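Local coordinates for ABC transporter periplasmic peptide-binding protein (Pseudoalteromonas, PDB 4QFN) that binds dipeptides in the periplasm, here holding glycyl-glutamate, and probably delivers them to an ABC transporter for uptake, at residues 65-70 against 174-179; 350-355 against 493-498; 383-388 against 429-434. All coordinates share one frame; numbering follows the deposited sequence. Where two conformers were deposited one is given.

Contact 1. Residues 65-70 against 174-179; sequences ISIDPV and FLANMA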
loop_
_atom_site.group_PDB
_atom_site.type_symbol
_atom_site.label_atom_id
_atom_site.label_comp_id
_atom_site.label_asym_id
_atom_site.label_seq_id
_atom_site.Cartn_x
_atom_site.Cartn_y
_atom_site.Cartn_z
ATOM N N ILE A 65 -17.548 0.974 -1.348
ATOM C CA ILE A 65 -17.509 2.242 -0.637
ATOM C C ILE A 65 -16.084 2.794 -0.659
ATOM O O ILE A 65 -15.115 2.055 -0.863
ATOM C CB ILE A 65 -17.964 2.096 0.835
ATOM C CG1 ILE A 65 -17.081 1.106 1.576
ATOM C CG2 ILE A 65 -19.421 1.616 0.934
ATOM C CD1 ILE A 65 -17.454 0.958 3.022
ATOM N N SER A 66 -15.965 4.103 -0.475
ATOM C CA SER A 66 -14.669 4.747 -0.310
ATOM C C SER A 66 -14.668 5.504 1.013
ATOM O O SER A 66 -15.649 5.464 1.762
ATOM C CB SER A 66 -14.379 5.695 -1.476
ATOM O OG SER A 66 -15.361 6.716 -1.555
ATOM N N ILE A 67 -13.559 6.175 1.304
ATOM C CA ILE A 67 -13.435 6.979 2.510
ATOM C C ILE A 67 -13.130 8.420 2.126
ATOM O O ILE A 67 -12.093 8.701 1.519
ATOM C CB ILE A 67 -12.327 6.446 3.449
ATOM C CG1 ILE A 67 -12.584 4.974 3.778
ATOM C CG2 ILE A 67 -12.270 7.265 4.742
ATOM C CD1 ILE A 67 -11.574 4.342 4.713
ATOM N N ASP A 68 -14.036 9.330 2.475
ATOM C CA ASP A 68 -13.829 10.745 2.200
ATOM C C ASP A 68 -12.510 11.204 2.800
ATOM O O ASP A 68 -12.261 10.986 3.967
ATOM C CB ASP A 68 -14.965 11.582 2.771
ATOM C CG ASP A 68 -14.949 12.998 2.247
ATOM O OD1 ASP A 68 -14.026 13.755 2.600
ATOM O OD2 ASP A 68 -15.851 13.348 1.466
ATOM N N PRO A 69 -11.667 11.825 1.985
ATOM C CA PRO A 69 -10.317 12.215 2.406
ATOM C C PRO A 69 -10.283 13.338 3.435
ATOM O O PRO A 69 -9.274 13.512 4.106
ATOM C CB PRO A 69 -9.668 12.687 1.104
ATOM C CG PRO A 69 -10.805 13.019 0.206
ATOM C CD PRO A 69 -11.871 12.029 0.546
ATOM N N VAL A 70 -11.369 14.089 3.547
ATOM C CA VAL A 70 -11.427 15.215 4.463
ATOM C C VAL A 70 -12.138 14.869 5.766
ATOM O O VAL A 70 -11.645 15.169 6.845
ATOM C CB VAL A 70 -12.134 16.415 3.811
ATOM C CG1 VAL A 70 -12.239 17.571 4.788
ATOM C CG2 VAL A 70 -11.403 16.833 2.549
ATOM N N PHE A 174 -13.640 -3.296 9.792
ATOM C CA PHE A 174 -14.195 -4.028 8.652
ATOM C C PHE A 174 -14.581 -3.110 7.489
ATOM O O PHE A 174 -14.144 -3.321 6.364
ATOM C CB PHE A 174 -15.399 -4.893 9.054
ATOM C CG PHE A 174 -16.100 -5.516 7.880
ATOM C CD1 PHE A 174 -15.532 -6.596 7.214
ATOM C CD2 PHE A 174 -17.302 -5.009 7.417
ATOM C CE1 PHE A 174 -16.154 -7.168 6.117
ATOM C CE2 PHE A 174 -17.926 -5.571 6.319
ATOM C CZ PHE A 174 -17.354 -6.657 5.667
ATOM N N LEU A 175 -15.401 -2.095 7.744
ATOM C CA LEU A 175 -15.779 -1.188 6.664
ATOM C C LEU A 175 -14.539 -0.528 6.039
ATOM O O LEU A 175 -14.443 -0.395 4.825
ATOM C CB LEU A 175 -16.780 -0.133 7.137
ATOM C CG LEU A 175 -18.238 -0.565 7.301
ATOM C CD1 LEU A 175 -19.124 0.633 7.626
ATOM C CD2 LEU A 175 -18.731 -1.260 6.049
ATOM N N ALA A 176 -13.591 -0.135 6.877
ATOM C CA ALA A 176 -12.365 0.484 6.392
ATOM C C ALA A 176 -11.637 -0.454 5.426
ATOM O O ALA A 176 -11.094 -0.010 4.411
ATOM C CB ALA A 176 -11.454 0.893 7.571
ATOM N N ASN A 177 -11.632 -1.751 5.740
ATOM C CA ASN A 177 -11.029 -2.738 4.840
ATOM C C ASN A 177 -11.791 -2.904 3.526
ATOM O O ASN A 177 -11.184 -3.173 2.493
ATOM C CB ASN A 177 -10.840 -4.093 5.528
ATOM C CG ASN A 177 -9.753 -4.054 6.582
ATOM O OD1 ASN A 177 -8.760 -3.336 6.443
ATOM N ND2 ASN A 177 -9.934 -4.822 7.644
ATOM N N MET A 178 -13.113 -2.741 3.573
ATOM C CA MET A 178 -13.949 -2.811 2.370
ATOM C C MET A 178 -13.825 -1.532 1.550
ATOM O O MET A 178 -14.388 -1.423 0.449
ATOM C CB MET A 178 -15.426 -3.065 2.718
ATOM C CG MET A 178 -15.671 -4.392 3.431
ATOM S SD MET A 178 -15.040 -5.783 2.479
ATOM C CE MET A 178 -16.170 -5.747 1.094
ATOM N N ALA A 179 -13.074 -0.574 2.082
ATOM C CA ALA A 179 -12.892 0.710 1.410
ATOM C C ALA A 179 -11.502 0.824 0.814
ATOM O O ALA A 179 -11.166 1.846 0.208
ATOM C CB ALA A 179 -13.148 1.862 2.374
#
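Ile65 lays its CD1 methyl against Leu175, where the strand 65-67 meets the short helix 174-177. The strand is an outermost one of a five-stranded antiparallel sheet in this periplasmic binding protein. The helix lies across one face of the sheet, with Leu175 also on Phe74 and Phe93. Ile65 CD1 lies 3.8 Å from Leu175 O and 4.0 Å from Leu175 CD2, and the two side chains cross at about a right angle. CG1 of Ile65 sits between the backbone N and the carbonyl carbon (chi1 59°), which carries CD1 up to the helix. Phe74 and Trp82 of the neighbouring strand 74-84 also touch Ile65. Cutting Ile65 back to an alanine removes both branches beyond CB, and would probably leave a gap beside Leu175 CD2 and Ala179 CB. No hydrogen bond joins the two segments. The nearest thing to a polar link is a weak CA-H...O contact, Ala179 CA to Ile65 O at 3.5 Å. Ala179 also places its methyl between the two isoleucines, with CB 4.1 Å from Ile65 CG1. Ser66 lies between these isoleucines in sequence, and its CB points away from the helix. Its OG bonds to Glu77 instead. Ile67 points its CB toward the 174-179 segment, and its CD1 reaches Ala176 CA at 4.3 Å. The closest carbon pair is Ala179 CB and Ile67 CG1, 3.5 Å apart, a snug fit for two saturated carbons.

Contact 2. Residues 350-355 against 493-498; sequences NMPIFD and MIIEQL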
loop_
_atom_site.group_PDB
_atom_site.type_symbol
_atom_site.label_atom_id
_atom_site.label_comp_id
_atom_site.label_asym_id
_atom_site.label_seq_id
_atom_site.Cartn_x
_atom_site.Cartn_y
_atom_site.Cartn_z
ATOM N N ASN A 350 10.814 6.952 24.836
ATOM C CA ASN A 350 12.103 6.277 24.704
ATOM C C ASN A 350 12.599 6.091 23.274
ATOM O O ASN A 350 13.364 5.159 23.023
ATOM C CB ASN A 350 12.070 4.888 25.369
ATOM C CG ASN A 350 11.468 4.912 26.760
ATOM O OD1 ASN A 350 11.742 5.813 27.563
ATOM N ND2 ASN A 350 10.634 3.914 27.055
ATOM N N MET A 351 12.174 6.931 22.332
ATOM C CA MET A 351 12.722 6.800 20.989
ATOM C C MET A 351 14.236 6.852 21.113
ATOM O O MET A 351 14.783 7.691 21.826
ATOM C CB MET A 351 12.232 7.906 20.051
ATOM C CG MET A 351 10.911 7.610 19.367
ATOM S SD MET A 351 11.025 6.272 18.164
ATOM C CE MET A 351 11.820 7.048 16.763
ATOM N N PRO A 352 14.922 5.935 20.443
ATOM C CA PRO A 352 16.384 5.948 20.476
ATOM C C PRO A 352 16.910 7.270 19.944
ATOM O O PRO A 352 16.392 7.783 18.953
ATOM C CB PRO A 352 16.762 4.832 19.501
ATOM C CG PRO A 352 15.562 3.942 19.444
ATOM C CD PRO A 352 14.378 4.832 19.636
ATOM N N ILE A 353 17.929 7.813 20.593
ATOM C CA ILE A 353 18.595 8.996 20.074
ATOM C C ILE A 353 19.962 8.611 19.499
ATOM O O ILE A 353 20.537 7.596 19.876
ATOM C CB ILE A 353 18.742 10.091 21.151
ATOM C CG1 ILE A 353 19.191 11.415 20.513
ATOM C CG2 ILE A 353 19.695 9.637 22.262
ATOM C CD1 ILE A 353 18.271 11.927 19.386
ATOM N N PHE A 354 20.453 9.410 18.560
ATOM C CA PHE A 354 21.739 9.174 17.926
ATOM C C PHE A 354 22.862 9.317 18.950
ATOM O O PHE A 354 23.044 10.384 19.538
ATOM C CB PHE A 354 21.931 10.161 16.770
ATOM C CG PHE A 354 23.309 10.148 16.178
ATOM C CD1 PHE A 354 23.873 8.969 15.720
ATOM C CD2 PHE A 354 24.039 11.322 16.065
ATOM C CE1 PHE A 354 25.158 8.950 15.168
ATOM C CE2 PHE A 354 25.317 11.316 15.515
ATOM C CZ PHE A 354 25.877 10.126 15.065
ATOM N N ASP A 355 23.612 8.238 19.163
ATOM C CA ASP A 355 24.689 8.227 20.147
ATOM C C ASP A 355 25.669 7.094 19.861
ATOM O O ASP A 355 25.510 5.990 20.387
ATOM C CB ASP A 355 24.105 8.049 21.547
ATOM C CG ASP A 355 25.118 8.317 22.641
ATOM O OD1 ASP A 355 26.335 8.356 22.333
ATOM O OD2 ASP A 355 24.693 8.494 23.807
ATOM N N MET A 493 5.201 -0.859 22.617
ATOM C CA MET A 493 5.793 -2.164 22.418
ATOM C C MET A 493 6.769 -2.177 21.230
ATOM O O MET A 493 7.851 -2.754 21.323
ATOM C CB MET A 493 4.700 -3.234 22.279
ATOM C CG MET A 493 5.213 -4.659 22.457
ATOM S SD MET A 493 3.907 -5.927 22.497
ATOM C CE MET A 493 2.953 -5.467 23.942
ATOM N N ILE A 494 6.401 -1.530 20.127
ATOM C CA ILE A 494 7.268 -1.503 18.949
ATOM C C ILE A 494 8.599 -0.811 19.287
ATOM O O ILE A 494 9.676 -1.246 18.863
ATOM C CB ILE A 494 6.579 -0.801 17.750
ATOM C CG1 ILE A 494 5.360 -1.596 17.280
ATOM C CG2 ILE A 494 7.520 -0.676 16.580
ATOM C CD1 ILE A 494 4.288 -0.730 16.623
ATOM N N ILE A 495 8.530 0.258 20.074
ATOM C CA ILE A 495 9.740 0.990 20.432
ATOM C C ILE A 495 10.621 0.201 21.412
ATOM O O ILE A 495 11.844 0.201 21.282
ATOM C CB ILE A 495 9.418 2.401 20.980
ATOM C CG1 ILE A 495 8.632 3.195 19.945
ATOM C CG2 ILE A 495 10.695 3.152 21.355
ATOM C CD1 ILE A 495 9.324 3.264 18.598
ATOM N N GLU A 496 9.993 -0.466 22.377
ATOM C CA GLU A 496 10.729 -1.264 23.355
ATOM C C GLU A 496 11.425 -2.459 22.704
ATOM O O GLU A 496 12.586 -2.743 22.991
ATOM C CB GLU A 496 9.798 -1.761 24.468
ATOM C CG GLU A 496 9.089 -0.668 25.259
ATOM C CD GLU A 496 10.021 0.104 26.164
ATOM O OE1 GLU A 496 9.762 0.132 27.387
ATOM O OE2 GLU A 496 11.005 0.690 25.661
ATOM N N GLN A 497 10.707 -3.154 21.825
ATOM C CA GLN A 497 11.219 -4.368 21.199
ATOM C C GLN A 497 11.931 -4.108 19.868
ATOM O O GLN A 497 12.711 -4.938 19.387
ATOM C CB GLN A 497 10.084 -5.380 21.009
ATOM C CG GLN A 497 9.510 -5.938 22.315
ATOM C CD GLN A 497 10.556 -6.662 23.150
ATOM O OE1 GLN A 497 10.639 -6.480 24.373
ATOM N NE2 GLN A 497 11.367 -7.483 22.493
ATOM N N LEU A 498 11.661 -2.957 19.270
ATOM C CA LEU A 498 12.336 -2.576 18.031
ATOM C C LEU A 498 12.366 -3.655 16.955
ATOM O O LEU A 498 13.432 -3.950 16.422
ATOM C CB LEU A 498 13.783 -2.145 18.318
ATOM C CG LEU A 498 13.994 -0.844 19.097
ATOM C CD1 LEU A 498 15.470 -0.632 19.461
ATOM C CD2 LEU A 498 13.442 0.346 18.315
#
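Ile495 turns its CB from the C-terminal turn of helix 480-497 toward the loop 350-355. This is a helix-to-loop contact in the periplasmic binding fold. The loop runs past the helix just before helix 356-365 begins. From CB the side chain divides. The CG2 branch stands anti to the backbone N and meets the loop backbone, with CG2 3.7 Å from Asn350 O. The same methyl comes within 4.4 Å of Pro352 CD. The other branch leaves through CG1, which lies beside the backbone N (chi1 -58°). It bends again at chi2, and this brings CD1 to the sulfur of Met351. Met351 starts with its CB pointing away from the helix. Its chain folds back through bends at chi2 and chi3, and the two side chains cross at about a right angle, with SD 3.5 Å from Ile495 CD1. Tyr501 of strand 500-513 touches both Met351 and Pro352. At the solvent-facing end of the contact Glu496 turns toward the Asn350 amide. That approach is doubtful, because the Glu496 side chain has two conformers, and no hydrogen bond joins the pair. Val314 of helix 307-315 touches both Pro352 and Leu498. Leu498 leaves the helix with positive phi, and its CD2 meets Pro352 CG at 4.3 Å.

Contact 3. Residues 383-388 against 429-434; sequences RIYNPN and VLLGWA. With GLY (glycine), chain C; GLU (glutamic acid), chain D.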
loop_
_atom_site.group_PDB
_atom_site.type_symbol
_atom_site.label_atom_id
_atom_site.label_comp_id
_atom_site.label_asym_id
_atom_site.label_seq_id
_atom_site.Cartn_x
_atom_site.Cartn_y
_atom_site.Cartn_z
ATOM N N ARG A 383 9.776 6.317 -2.929
ATOM C CA ARG A 383 8.456 6.106 -2.327
ATOM C C ARG A 383 8.124 7.340 -1.477
ATOM O O ARG A 383 9.032 8.061 -1.058
ATOM C CB ARG A 383 8.437 4.861 -1.414
ATOM C CG ARG A 383 9.192 3.631 -1.911
ATOM C CD ARG A 383 8.717 3.177 -3.290
ATOM N NE ARG A 383 7.320 2.751 -3.308
ATOM C CZ ARG A 383 6.450 3.061 -4.272
ATOM N NH1 ARG A 383 6.823 3.820 -5.309
ATOM N NH2 ARG A 383 5.199 2.603 -4.204
ATOM N N ILE A 384 6.842 7.563 -1.198
ATOM C CA ILE A 384 6.424 8.682 -0.350
ATOM C C ILE A 384 7.192 8.686 0.962
ATOM O O ILE A 384 7.641 9.725 1.422
ATOM C CB ILE A 384 4.934 8.591 0.014
ATOM C CG1 ILE A 384 4.060 8.621 -1.240
ATOM C CG2 ILE A 384 4.567 9.714 0.965
ATOM C CD1 ILE A 384 2.608 8.269 -0.963
ATOM N N TYR A 385 7.338 7.516 1.566
ATOM C CA TYR A 385 7.985 7.413 2.868
ATOM C C TYR A 385 9.520 7.326 2.835
ATOM O O TYR A 385 10.153 7.366 3.882
ATOM C CB TYR A 385 7.418 6.226 3.639
ATOM C CG TYR A 385 7.447 4.959 2.842
ATOM C CD1 TYR A 385 8.630 4.227 2.713
ATOM C CD2 TYR A 385 6.304 4.498 2.192
ATOM C CE1 TYR A 385 8.663 3.058 1.976
ATOM C CE2 TYR A 385 6.336 3.337 1.444
ATOM C CZ TYR A 385 7.523 2.620 1.345
ATOM O OH TYR A 385 7.571 1.473 0.602
ATOM N N ASN A 386 10.109 7.205 1.649
ATOM C CA ASN A 386 11.570 7.178 1.494
ATOM C C ASN A 386 11.951 7.519 0.052
ATOM O O ASN A 386 11.926 6.652 -0.824
ATOM C CB ASN A 386 12.147 5.809 1.882
ATOM C CG ASN A 386 13.676 5.827 2.033
ATOM O OD1 ASN A 386 14.364 6.661 1.455
ATOM N ND2 ASN A 386 14.200 4.896 2.807
ATOM N N PRO A 387 12.280 8.795 -0.206
ATOM C CA PRO A 387 12.588 9.234 -1.577
ATOM C C PRO A 387 13.891 8.666 -2.146
ATOM O O PRO A 387 14.129 8.782 -3.340
ATOM C CB PRO A 387 12.678 10.766 -1.457
ATOM C CG PRO A 387 12.786 11.052 -0.014
ATOM C CD PRO A 387 12.116 9.926 0.719
ATOM N N ASN A 388 14.721 8.044 -1.322
ATOM C CA ASN A 388 15.990 7.555 -1.835
ATOM C C ASN A 388 16.632 6.544 -0.892
ATOM O O ASN A 388 17.534 6.888 -0.111
ATOM C CB ASN A 388 16.926 8.752 -2.041
ATOM C CG ASN A 388 18.129 8.413 -2.862
ATOM O OD1 ASN A 388 18.555 7.256 -2.935
ATOM N ND2 ASN A 388 18.704 9.431 -3.486
ATOM N N VAL A 429 16.088 -4.173 6.277
ATOM C CA VAL A 429 15.570 -3.551 5.072
ATOM C C VAL A 429 15.018 -2.158 5.333
ATOM O O VAL A 429 14.379 -1.896 6.356
ATOM C CB VAL A 429 14.483 -4.439 4.393
ATOM C CG1 VAL A 429 13.407 -4.824 5.392
ATOM C CG2 VAL A 429 13.853 -3.726 3.205
ATOM N N LEU A 430 15.262 -1.272 4.381
ATOM C CA LEU A 430 14.642 0.030 4.371
ATOM C C LEU A 430 13.365 -0.094 3.557
ATOM O O LEU A 430 13.402 -0.270 2.347
ATOM C CB LEU A 430 15.585 1.075 3.781
ATOM C CG LEU A 430 16.869 1.353 4.560
ATOM C CD1 LEU A 430 17.782 2.276 3.774
ATOM C CD2 LEU A 430 16.563 1.929 5.932
ATOM N N LEU A 431 12.234 -0.023 4.242
ATOM C CA LEU A 431 10.944 -0.085 3.589
ATOM C C LEU A 431 9.978 0.833 4.311
ATOM O O LEU A 431 10.382 1.804 4.937
ATOM C CB LEU A 431 10.403 -1.513 3.553
ATOM C CG LEU A 431 10.281 -2.119 2.156
ATOM C CD1 LEU A 431 10.184 -3.633 2.207
ATOM C CD2 LEU A 431 9.109 -1.515 1.403
ATOM N N GLY A 432 8.695 0.524 4.224
ATOM C CA GLY A 432 7.695 1.358 4.849
ATOM C C GLY A 432 6.303 1.066 4.350
ATOM O O GLY A 432 6.068 0.049 3.710
ATOM N N TRP A 433 5.374 1.961 4.647
ATOM C CA TRP A 433 3.993 1.709 4.323
ATOM C C TRP A 433 3.286 3.035 4.117
ATOM O O TRP A 433 3.415 3.952 4.927
ATOM C CB TRP A 433 3.350 0.908 5.447
ATOM C CG TRP A 433 1.981 0.378 5.158
ATOM C CD1 TRP A 433 0.786 0.903 5.583
ATOM C CD2 TRP A 433 1.660 -0.800 4.413
ATOM N NE1 TRP A 433 -0.255 0.122 5.142
ATOM C CE2 TRP A 433 0.251 -0.924 4.416
ATOM C CE3 TRP A 433 2.421 -1.755 3.733
ATOM C CZ2 TRP A 433 -0.409 -1.969 3.769
ATOM C CZ3 TRP A 433 1.763 -2.800 3.092
ATOM C CH2 TRP A 433 0.359 -2.899 3.119
ATOM N N ALA A 434 2.563 3.137 3.012
ATOM C CA ALA A 434 1.679 4.266 2.771
ATOM C C ALA A 434 0.281 3.751 3.046
ATOM O O ALA A 434 -0.174 2.792 2.418
ATOM C CB ALA A 434 1.790 4.748 1.330
HETATM N N GLY C . -0.216 0.607 0.715
HETATM C CA GLY C . 0.817 -0.411 0.694
HETATM C C GLY C . 2.229 0.134 0.521
HETATM O O GLY C . 2.517 1.275 0.893
HETATM N N GLU D . 3.116 -0.688 -0.040
HETATM C CA GLU D . 4.528 -0.333 -0.162
HETATM C C GLU D . 4.792 0.687 -1.260
HETATM O O GLU D . 4.060 0.791 -2.243
HETATM C CB GLU D . 5.393 -1.578 -0.381
HETATM C CG GLU D . 5.304 -2.592 0.744
HETATM C CD GLU D . 4.292 -3.706 0.468
HETATM O OE1 GLU D . 4.326 -4.735 1.184
HETATM O OE2 GLU D . 3.475 -3.563 -0.475
HETATM O OXT GLU D . 5.767 1.433 -1.180
HETATM O O HOH W 1 12.608 3.271 4.639
#
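Tyr385 lays one ring face on the backbone of strand 428-434, with Gly432 CA and Trp433 N above it. Gly432 CA lies 3.7 Å from the ring centroid, 19° off the normal, a CH-pi contact. Arg383 CB covers the opposite face. At the edge sits OXT of the bound glutamate, the C-terminal residue of the dipeptide. Trp433 carries the ligand glycine CA over one face of its indole, and glutamate OE1 lies at the edge. Gly432, with backbone angles that suit glycine, lets the ring come this close. A chi1 of 52° turns the Tyr385 ring onto the strand, so that OH donates a short hydrogen bond to OXT of the glutamate (2.5 Å). Arg383 grips the same carboxylate: NE donates to glutamate OXT and NH2 to O, both at 2.9 Å, the latter nearly straight (166°). Glu36 forms a salt bridge to Arg383 NH1. Ala434 pairs with the ligand as a strand would, its N 2.8 Å from glycine O and its O accepting from glycine N. A water joins Asn386 ND2 to Leu431 O. The chemistry is consistent with a site that recognises the C-terminal carboxylate and backbone of a peptide, with Arg383 probably offsetting the carboxylate's charge.

How the contacts relate
Following the chain from the N terminus, contact 1 comes first. It closes a loop of 103 residues and ties the edge strand 65-67 to helix 174-177. It is complete before the others begin. Contact 2 opens next at 350-355 and closes only at 493-498, joining a loop to the end of helix 480-497. Contact 3 opens and closes within that span, so it is nested in contact 2; no two contacts cross. Contact 3 brings the loop before helix 389-401 onto strand 428-434 at the bound dipeptide. Its centre is about 23 Å from that of contact 1 and about 19 Å from that of contact 2. None of the three touches another.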